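Local coordinates for putative vitamin-B12 independent methionine synthase family protein (Listeria monocytogenes, PDB 1YPX), which probably binds zinc and may transfer a methyl group from 5-methyltetrahydropteroyltriglutamate to homocysteine, at residues Gly20-Arg25 / Leu38-Glu42; Glu42-Ile46 / Asp63-Arg67; Trp71-Leu76 / Gln135-Ser139. The contacts are given in a common frame with arbitrary orientation. Residue numbers count along the deposited sequence, not the author numbering.

Contact 1 of 3, residues Gly20-Arg25 / Leu38-Glu42; sequences GIKDAR and LRKIE
Both segments are alpha-helical, Gly20-Arg25 within helix 19-30 and Leu38-Glu42 within helix 35-56. Their axes run antiparallel at 171°, 9.6 Å apart at closest approach. Ile21 pairs with Glu42 (CA to CA 6.0 Å) and Ala24 with Leu38 (6.3 Å). Leu38 (chi1 t, chi2 p) points at the first helix and sets CD1 3.5 Å from Ala24 CB. The same Leu38 CD1 lies 3.9 Å from Arg25 N. This is a helical hairpin, two consecutive helices joined by a short connection, which precedes strand 60-61 in the chain of the TIM-barrel-like fold. Ile41 (chi1 m, chi2 t) follows one turn later. Ile41 CD1 is 3.6 Å from Ala24 CB and Ile41 CG2 is 3.8 Å from Gly20 O. Glu42 (chi1 m, chi2 t) starts out sideways. Glu42 CG packs 3.9 Å from Ile21 CD1, and Glu42 OE2 makes a long salt bridge to Arg25 NH2 at 3.7 Å. The stronger partner of Glu42 is Arg67, in the loop after strand 60-61.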
loop_
_atom_site.group_PDB
_atom_site.type_symbol
_atom_site.label_atom_id
_atom_site.label_comp_id
_atom_site.label_asym_id
_atom_site.label_seq_id
_atom_site.Cartn_x
_atom_site.Cartn_y
_atom_site.Cartn_z
ATOM N N GLY A 20 -3.060 -23.721 -0.950
ATOM C CA GLY A 20 -2.206 -24.124 0.153
ATOM C C GLY A 20 -2.455 -23.226 1.358
ATOM O O GLY A 20 -2.657 -23.699 2.478
ATOM N N ILE A 21 -2.442 -21.919 1.130
ATOM C CA ILE A 21 -2.687 -20.976 2.205
ATOM C C ILE A 21 -4.160 -20.990 2.589
ATOM O O ILE A 21 -4.514 -20.730 3.736
ATOM C CB ILE A 21 -2.281 -19.542 1.797
ATOM C CG1 ILE A 21 -2.685 -18.546 2.894
ATOM C CG2 ILE A 21 -2.942 -19.175 0.495
ATOM C CD1 ILE A 21 -2.040 -18.810 4.258
ATOM N N LYS A 22 -5.016 -21.305 1.625
ATOM C CA LYS A 22 -6.455 -21.343 1.866
ATOM C C LYS A 22 -6.791 -22.468 2.845
ATOM O O LYS A 22 -7.437 -22.247 3.873
ATOM C CB LYS A 22 -7.194 -21.581 0.551
ATOM C CG LYS A 22 -8.551 -20.936 0.479
ATOM C CD LYS A 22 -8.423 -19.465 0.140
ATOM C CE LYS A 22 -9.790 -18.782 0.079
ATOM N NZ LYS A 22 -10.687 -19.376 -0.951
ATOM N N ASP A 23 -6.347 -23.675 2.495
ATOM C CA ASP A 23 -6.556 -24.886 3.292
ATOM C C ASP A 23 -5.966 -24.732 4.691
ATOM O O ASP A 23 -6.617 -25.035 5.699
ATOM C CB ASP A 23 -5.903 -26.092 2.593
ATOM C CG ASP A 23 -6.703 -26.592 1.387
ATOM O OD1 ASP A 23 -6.182 -27.463 0.654
ATOM O OD2 ASP A 23 -7.850 -26.130 1.175
ATOM N N ALA A 24 -4.724 -24.261 4.739
ATOM C CA ALA A 24 -4.028 -24.052 5.999
ATOM C C ALA A 24 -4.817 -23.135 6.939
ATOM O O ALA A 24 -5.166 -23.540 8.048
ATOM C CB ALA A 24 -2.644 -23.475 5.736
ATOM N N ARG A 25 -5.112 -21.911 6.502
ATOM C CA ARG A 25 -5.848 -20.973 7.349
ATOM C C ARG A 25 -7.136 -21.575 7.902
ATOM O O ARG A 25 -7.664 -21.104 8.910
ATOM C CB ARG A 25 -6.172 -19.673 6.593
ATOM C CG ARG A 25 -4.943 -18.852 6.199
ATOM C CD ARG A 25 -5.295 -17.421 5.771
ATOM N NE ARG A 25 -5.813 -16.609 6.874
ATOM C CZ ARG A 25 -5.096 -16.189 7.916
ATOM N NH1 ARG A 25 -5.666 -15.459 8.865
ATOM N NH2 ARG A 25 -3.808 -16.483 8.013
ATOM N N LEU A 38 1.170 -23.194 11.160
ATOM C CA LEU A 38 0.577 -22.518 10.008
ATOM C C LEU A 38 1.606 -21.621 9.326
ATOM O O LEU A 38 1.509 -21.345 8.133
ATOM C CB LEU A 38 -0.610 -21.658 10.465
ATOM C CG LEU A 38 -1.115 -20.577 9.502
ATOM C CD1 LEU A 38 -1.711 -21.250 8.273
ATOM C CD2 LEU A 38 -2.161 -19.701 10.183
ATOM N N ARG A 39 2.593 -21.169 10.083
ATOM C CA ARG A 39 3.592 -20.284 9.515
ATOM C C ARG A 39 4.440 -20.938 8.438
ATOM O O ARG A 39 4.777 -20.308 7.431
ATOM C CB ARG A 39 4.493 -19.726 10.606
ATOM C CG ARG A 39 5.425 -18.679 10.060
ATOM C CD ARG A 39 6.052 -17.829 11.137
ATOM N NE ARG A 39 6.873 -16.795 10.527
ATOM C CZ ARG A 39 6.447 -15.571 10.234
ATOM N NH1 ARG A 39 7.279 -14.704 9.674
ATOM N NH2 ARG A 39 5.208 -15.207 10.529
ATOM N N LYS A 40 4.785 -22.203 8.656
ATOM C CA LYS A 40 5.594 -22.943 7.699
ATOM C C LYS A 40 4.933 -22.941 6.330
ATOM O O LYS A 40 5.532 -22.507 5.351
ATOM C CB LYS A 40 5.809 -24.384 8.181
ATOM C CG LYS A 40 7.013 -24.577 9.119
ATOM C CD LYS A 40 8.329 -24.339 8.376
ATOM C CE LYS A 40 9.546 -24.542 9.265
ATOM N NZ LYS A 40 10.822 -24.105 8.613
ATOM N N ILE A 41 3.700 -23.421 6.256
ATOM C CA ILE A 41 3.011 -23.448 4.980
ATOM C C ILE A 41 3.039 -22.053 4.346
ATOM O O ILE A 41 3.393 -21.901 3.173
ATOM C CB ILE A 41 1.552 -23.911 5.143
ATOM C CG1 ILE A 41 1.511 -25.281 5.816
ATOM C CG2 ILE A 41 0.887 -24.010 3.771
ATOM C CD1 ILE A 41 0.211 -25.572 6.543
ATOM N N GLU A 42 2.664 -21.040 5.131
ATOM C CA GLU A 42 2.675 -19.666 4.652
ATOM C C GLU A 42 4.036 -19.398 4.017
ATOM O O GLU A 42 4.128 -18.804 2.949
ATOM C CB GLU A 42 2.470 -18.672 5.798
ATOM C CG GLU A 42 1.147 -18.752 6.526
ATOM C CD GLU A 42 0.933 -17.550 7.438
ATOM O OE1 GLU A 42 1.901 -17.142 8.122
ATOM O OE2 GLU A 42 -0.202 -17.011 7.471
#

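Contact 2 of 3, residues Glu42-Ile46 / Asp63-Arg67; sequences ENTEI and DGEFR
Glu42-Ile46 is one turn of helix 35-56, closed by Ile46 N to Glu42 O at 2.7 Å. Asp63-Arg67 is loop. Asp63 to Phe66 form a type I' beta turn, with Gly64 (phi/psi 58/15) and Glu65 (56/27) at its centre and Phe66 N bonded to Asp63 O at 3.1 Å. Asp63 OD1 accepts from Glu65 N at 2.7 Å, an Asx turn. The register pairs Ile46 with Asp63 (CA to CA 5.5 Å) and Glu42 with Arg67 (6.7 Å). The contact joins the helix before strand 60-61 of the TIM-barrel-like parallel sheet to the loop after that strand. Ile46 (chi1 m, chi2 t) sets CG2 3.7 Å from Asp63 CB and CG1 4.0 Å from Phe66 CB. Glu45 CB meets the Phe66 ring edge, 4.0 Å from CD2. Arg67 (chi1 m, chi2 t, chi3 t) reaches across the helix, its end beside Glu42. Arg67 NH2 donates to Glu42 OE1 at 3.0 Å in a salt bridge. Ile46 CD1 lies over one guanidinium face, 3.3 Å from Arg67 NH1.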
loop_
_atom_site.group_PDB
_atom_site.type_symbol
_atom_site.label_atom_id
_atom_site.label_comp_id
_atom_site.label_asym_id
_atom_site.label_seq_id
_atom_site.Cartn_x
_atom_site.Cartn_y
_atom_site.Cartn_z
ATOM N N GLU A 42 2.664 -21.040 5.131
ATOM C CA GLU A 42 2.675 -19.666 4.652
ATOM C C GLU A 42 4.036 -19.398 4.017
ATOM O O GLU A 42 4.128 -18.804 2.949
ATOM C CB GLU A 42 2.470 -18.672 5.798
ATOM C CG GLU A 42 1.147 -18.752 6.526
ATOM C CD GLU A 42 0.933 -17.550 7.438
ATOM O OE1 GLU A 42 1.901 -17.142 8.122
ATOM O OE2 GLU A 42 -0.202 -17.011 7.471
ATOM N N ASN A 43 5.085 -19.853 4.691
ATOM C CA ASN A 43 6.443 -19.672 4.218
ATOM C C ASN A 43 6.675 -20.302 2.854
ATOM O O ASN A 43 7.368 -19.737 2.006
ATOM C CB ASN A 43 7.431 -20.247 5.232
ATOM C CG ASN A 43 7.765 -19.261 6.326
ATOM O OD1 ASN A 43 8.727 -19.441 7.072
ATOM N ND2 ASN A 43 6.973 -18.203 6.423
ATOM N N THR A 44 6.087 -21.478 2.659
ATOM C CA THR A 44 6.182 -22.230 1.412
ATOM C C THR A 44 5.373 -21.495 0.353
ATOM O O THR A 44 5.844 -21.244 -0.760
ATOM C CB THR A 44 5.594 -23.651 1.598
ATOM O OG1 THR A 44 6.235 -24.284 2.712
ATOM C CG2 THR A 44 5.792 -24.501 0.345
ATOM N N GLU A 45 4.146 -21.143 0.711
ATOM C CA GLU A 45 3.268 -20.440 -0.210
ATOM C C GLU A 45 3.851 -19.114 -0.657
ATOM O O GLU A 45 3.908 -18.845 -1.854
ATOM C CB GLU A 45 1.900 -20.230 0.431
ATOM C CG GLU A 45 1.164 -21.537 0.645
ATOM C CD GLU A 45 1.226 -22.443 -0.574
ATOM O OE1 GLU A 45 0.568 -22.119 -1.592
ATOM O OE2 GLU A 45 1.948 -23.473 -0.520
ATOM N N ILE A 46 4.276 -18.292 0.302
ATOM C CA ILE A 46 4.862 -16.995 -0.008
ATOM C C ILE A 46 6.007 -17.218 -0.991
ATOM O O ILE A 46 6.061 -16.582 -2.045
ATOM C CB ILE A 46 5.380 -16.276 1.280
ATOM C CG1 ILE A 46 4.197 -15.887 2.159
ATOM C CG2 ILE A 46 6.159 -15.016 0.929
ATOM C CD1 ILE A 46 4.567 -15.080 3.377
ATOM N N ASP A 63 4.663 -10.214 -0.302
ATOM C CA ASP A 63 4.375 -11.526 0.225
ATOM C C ASP A 63 2.880 -11.778 0.018
ATOM O O ASP A 63 2.282 -12.661 0.633
ATOM C CB ASP A 63 4.816 -11.647 1.704
ATOM C CG ASP A 63 3.902 -10.917 2.679
ATOM O OD1 ASP A 63 2.921 -10.262 2.252
ATOM O OD2 ASP A 63 4.179 -11.008 3.896
ATOM N N GLY A 64 2.304 -10.979 -0.879
ATOM C CA GLY A 64 0.896 -11.077 -1.228
ATOM C C GLY A 64 -0.055 -10.915 -0.066
ATOM O O GLY A 64 -1.241 -11.234 -0.178
ATOM N N GLU A 65 0.472 -10.409 1.046
ATOM C CA GLU A 65 -0.298 -10.203 2.272
ATOM C C GLU A 65 -0.944 -11.485 2.732
ATOM O O GLU A 65 -1.958 -11.474 3.427
ATOM C CB GLU A 65 -1.335 -9.098 2.074
ATOM C CG GLU A 65 -0.684 -7.721 1.994
ATOM C CD GLU A 65 -1.643 -6.604 1.653
ATOM O OE1 GLU A 65 -2.725 -6.509 2.292
ATOM O OE2 GLU A 65 -1.300 -5.801 0.752
ATOM N N PHE A 66 -0.298 -12.588 2.358
ATOM C CA PHE A 66 -0.733 -13.947 2.677
ATOM C C PHE A 66 -0.909 -14.245 4.163
ATOM O O PHE A 66 -1.751 -15.062 4.529
ATOM C CB PHE A 66 0.261 -14.943 2.074
ATOM C CG PHE A 66 -0.022 -15.281 0.642
ATOM C CD1 PHE A 66 -0.586 -14.337 -0.208
ATOM C CD2 PHE A 66 0.248 -16.551 0.146
ATOM C CE1 PHE A 66 -0.881 -14.655 -1.527
ATOM C CE2 PHE A 66 -0.042 -16.880 -1.171
ATOM C CZ PHE A 66 -0.611 -15.930 -2.011
ATOM N N ARG A 67 -0.116 -13.604 5.015
ATOM C CA ARG A 67 -0.225 -13.847 6.445
ATOM C C ARG A 67 -1.337 -12.985 7.010
ATOM O O ARG A 67 -1.640 -13.049 8.200
ATOM C CB ARG A 67 1.078 -13.501 7.157
ATOM C CG ARG A 67 2.312 -14.217 6.659
ATOM C CD ARG A 67 3.534 -13.645 7.372
ATOM N NE ARG A 67 4.791 -14.028 6.741
ATOM C CZ ARG A 67 5.273 -15.267 6.718
ATOM N NH1 ARG A 67 6.432 -15.512 6.116
ATOM N NH2 ARG A 67 4.603 -16.255 7.299
#

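Contact 3 of 3, residues Trp71-Leu76 / Gln135-Ser139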
loop_
_atom_site.group_PDB
_atom_site.type_symbol
_atom_site.label_atom_id
_atom_site.label_comp_id
_atom_site.label_asym_id
_atom_site.label_seq_id
_atom_site.Cartn_x
_atom_site.Cartn_y
_atom_site.Cartn_z
ATOM N N TRP A 71 -2.368 -7.672 6.448
ATOM C CA TRP A 71 -1.571 -6.447 6.532
ATOM C C TRP A 71 -2.401 -5.192 6.810
ATOM O O TRP A 71 -2.398 -4.258 6.010
ATOM C CB TRP A 71 -0.774 -6.241 5.234
ATOM C CG TRP A 71 0.548 -6.954 5.182
ATOM C CD1 TRP A 71 1.629 -6.612 4.414
ATOM C CD2 TRP A 71 0.973 -8.060 5.997
ATOM N NE1 TRP A 71 2.703 -7.420 4.707
ATOM C CE2 TRP A 71 2.332 -8.316 5.676
ATOM C CE3 TRP A 71 0.343 -8.856 6.968
ATOM C CZ2 TRP A 71 3.072 -9.330 6.299
ATOM C CZ3 TRP A 71 1.085 -9.868 7.588
ATOM C CH2 TRP A 71 2.436 -10.091 7.248
ATOM N N HIS A 72 -3.104 -5.154 7.933
ATOM C CA HIS A 72 -3.910 -3.979 8.245
ATOM C C HIS A 72 -4.227 -3.916 9.715
ATOM O O HIS A 72 -3.513 -3.290 10.487
ATOM C CB HIS A 72 -5.225 -3.985 7.446
ATOM C CG HIS A 72 -6.243 -2.997 7.943
ATOM N ND1 HIS A 72 -5.943 -1.672 8.179
ATOM C CD2 HIS A 72 -7.559 -3.141 8.238
ATOM C CE1 HIS A 72 -7.026 -1.044 8.596
ATOM N NE2 HIS A 72 -8.021 -1.911 8.641
ATOM N N PHE A 73 -5.316 -4.563 10.094
ATOM C CA PHE A 73 -5.725 -4.586 11.476
ATOM C C PHE A 73 -4.737 -5.434 12.265
ATOM O O PHE A 73 -4.632 -5.280 13.476
ATOM C CB PHE A 73 -7.142 -5.141 11.587
ATOM C CG PHE A 73 -7.273 -6.566 11.133
ATOM C CD1 PHE A 73 -6.906 -7.619 11.978
ATOM C CD2 PHE A 73 -7.779 -6.860 9.868
ATOM C CE1 PHE A 73 -7.044 -8.938 11.574
ATOM C CE2 PHE A 73 -7.922 -8.173 9.456
ATOM C CZ PHE A 73 -7.554 -9.218 10.313
ATOM N N ASP A 74 -4.026 -6.333 11.577
ATOM C CA ASP A 74 -3.009 -7.179 12.215
ATOM C C ASP A 74 -1.816 -6.289 12.555
ATOM O O ASP A 74 -1.142 -6.483 13.568
ATOM C CB ASP A 74 -2.521 -8.296 11.279
ATOM C CG ASP A 74 -3.385 -9.540 11.342
ATOM O OD1 ASP A 74 -3.404 -10.231 12.396
ATOM O OD2 ASP A 74 -4.056 -9.834 10.329
ATOM N N PHE A 75 -1.552 -5.320 11.688
ATOM C CA PHE A 75 -0.458 -4.416 11.920
ATOM C C PHE A 75 -0.813 -3.482 13.058
ATOM O O PHE A 75 0.010 -3.212 13.937
ATOM C CB PHE A 75 -0.146 -3.595 10.670
ATOM C CG PHE A 75 0.902 -2.544 10.898
ATOM C CD1 PHE A 75 0.553 -1.272 11.332
ATOM C CD2 PHE A 75 2.250 -2.849 10.743
ATOM C CE1 PHE A 75 1.529 -0.316 11.615
ATOM C CE2 PHE A 75 3.238 -1.904 11.022
ATOM C CZ PHE A 75 2.874 -0.638 11.458
ATOM N N LEU A 76 -2.044 -2.986 13.040
ATOM C CA LEU A 76 -2.494 -2.053 14.070
ATOM C C LEU A 76 -2.671 -2.681 15.456
ATOM O O LEU A 76 -2.157 -2.157 16.457
ATOM C CB LEU A 76 -3.798 -1.386 13.630
ATOM C CG LEU A 76 -3.666 -0.468 12.411
ATOM C CD1 LEU A 76 -5.049 -0.154 11.866
ATOM C CD2 LEU A 76 -2.916 0.812 12.800
ATOM N N GLN A 135 6.979 -3.721 1.078
ATOM C CA GLN A 135 6.196 -4.005 2.277
ATOM C C GLN A 135 5.018 -3.026 2.342
ATOM O O GLN A 135 5.195 -1.833 2.112
ATOM C CB GLN A 135 7.086 -3.869 3.529
ATOM C CG GLN A 135 6.358 -3.906 4.885
ATOM C CD GLN A 135 5.681 -5.233 5.161
ATOM O OE1 GLN A 135 6.331 -6.237 5.432
ATOM N NE2 GLN A 135 4.366 -5.237 5.101
ATOM N N THR A 136 3.822 -3.525 2.635
ATOM C CA THR A 136 2.641 -2.671 2.721
ATOM C C THR A 136 2.054 -2.700 4.132
ATOM O O THR A 136 1.925 -3.764 4.736
ATOM C CB THR A 136 1.499 -3.148 1.740
ATOM O OG1 THR A 136 0.947 -4.395 2.204
ATOM C CG2 THR A 136 2.036 -3.358 0.327
ATOM N N ILE A 137 1.710 -1.534 4.658
ATOM C CA ILE A 137 1.081 -1.459 5.966
ATOM C C ILE A 137 0.008 -0.404 5.798
ATOM O O ILE A 137 0.044 0.366 4.838
ATOM C CB ILE A 137 2.061 -1.007 7.106
ATOM C CG1 ILE A 137 2.522 0.434 6.867
ATOM C CG2 ILE A 137 3.279 -1.933 7.161
ATOM C CD1 ILE A 137 3.474 0.936 7.928
ATOM N N PRO A 138 -0.990 -0.385 6.693
ATOM C CA PRO A 138 -2.026 0.640 6.552
ATOM C C PRO A 138 -1.444 1.982 6.915
ATOM O O PRO A 138 -0.435 2.073 7.624
ATOM C CB PRO A 138 -3.100 0.208 7.552
ATOM C CG PRO A 138 -2.335 -0.599 8.559
ATOM C CD PRO A 138 -1.398 -1.396 7.680
ATOM N N SER A 139 -2.093 3.016 6.411
ATOM C CA SER A 139 -1.718 4.391 6.657
ATOM C C SER A 139 -2.025 4.736 8.110
ATOM O O SER A 139 -2.988 4.242 8.680
ATOM C CB SER A 139 -2.533 5.291 5.730
ATOM O OG SER A 139 -2.274 6.658 5.974
#
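Pro138 is the main bump here. It ends strand 132-138 and points at the start of helix 73-76. Its ring sits in a hollow lined by the Trp71 carbonyl and the side chains of His72, Phe75 and Leu76. The Trp71 carbonyl O is 3.5 Å from Pro138 CD, and Phe75 CB is 3.9 Å from the same CD. Leu76 CG approaches Pro138 CG at 4.1 Å. The His72 ring meets the proline edge-on, with ND1 3.5 Å from Pro138 CB. His72 is also the N-cap residue of the helix. One residue back, Ile137 fits against the flat side of Phe75. Ile137 CB lies 4.1 Å from the Phe75 ring centroid and 11° off the normal, a CH-pi contact over the face. Ile137 CG2 is 3.8 Å from Phe75 CD2. Further back along the strand, the Trp71 indole lies beside Thr136 and Gln135. Phe116 stacks on the Trp71 ring. Strand 132-138 belongs to the parallel sheet of the TIM-barrel-like fold, beside strand 183-188. The contact thus sets the start of a short helix against the C-terminal end of a barrel strand. No hydrogen bond links the two segments. Their fit therefore rests largely on apolar shape and the CH-pi contact.

Overall arrangement
The three contacts come in order along the chain, all within the catalytic domain of the cobalamin-independent synthase family. Contacts 1 and 2 share helix 35-56 and Glu42, with centres 8 Å apart. They also touch through Ile21, against Glu45 and Phe66. Contact 1 joins helix 35-56 to helix 19-30, and contact 2 joins it to the loop after strand 60-61. Contact 3 is centred 15 Å from contact 2 and 20 Å from contact 1. Trp71 packs on Asp63 and Glu65 of contact 2, and Glu65 OE2 makes a weak, probable hydrogen bond to Thr136 OG1. The helix hairpin is thereby tied, through the loop after strand 60-61, to the neighbouring barrel strand 132-138.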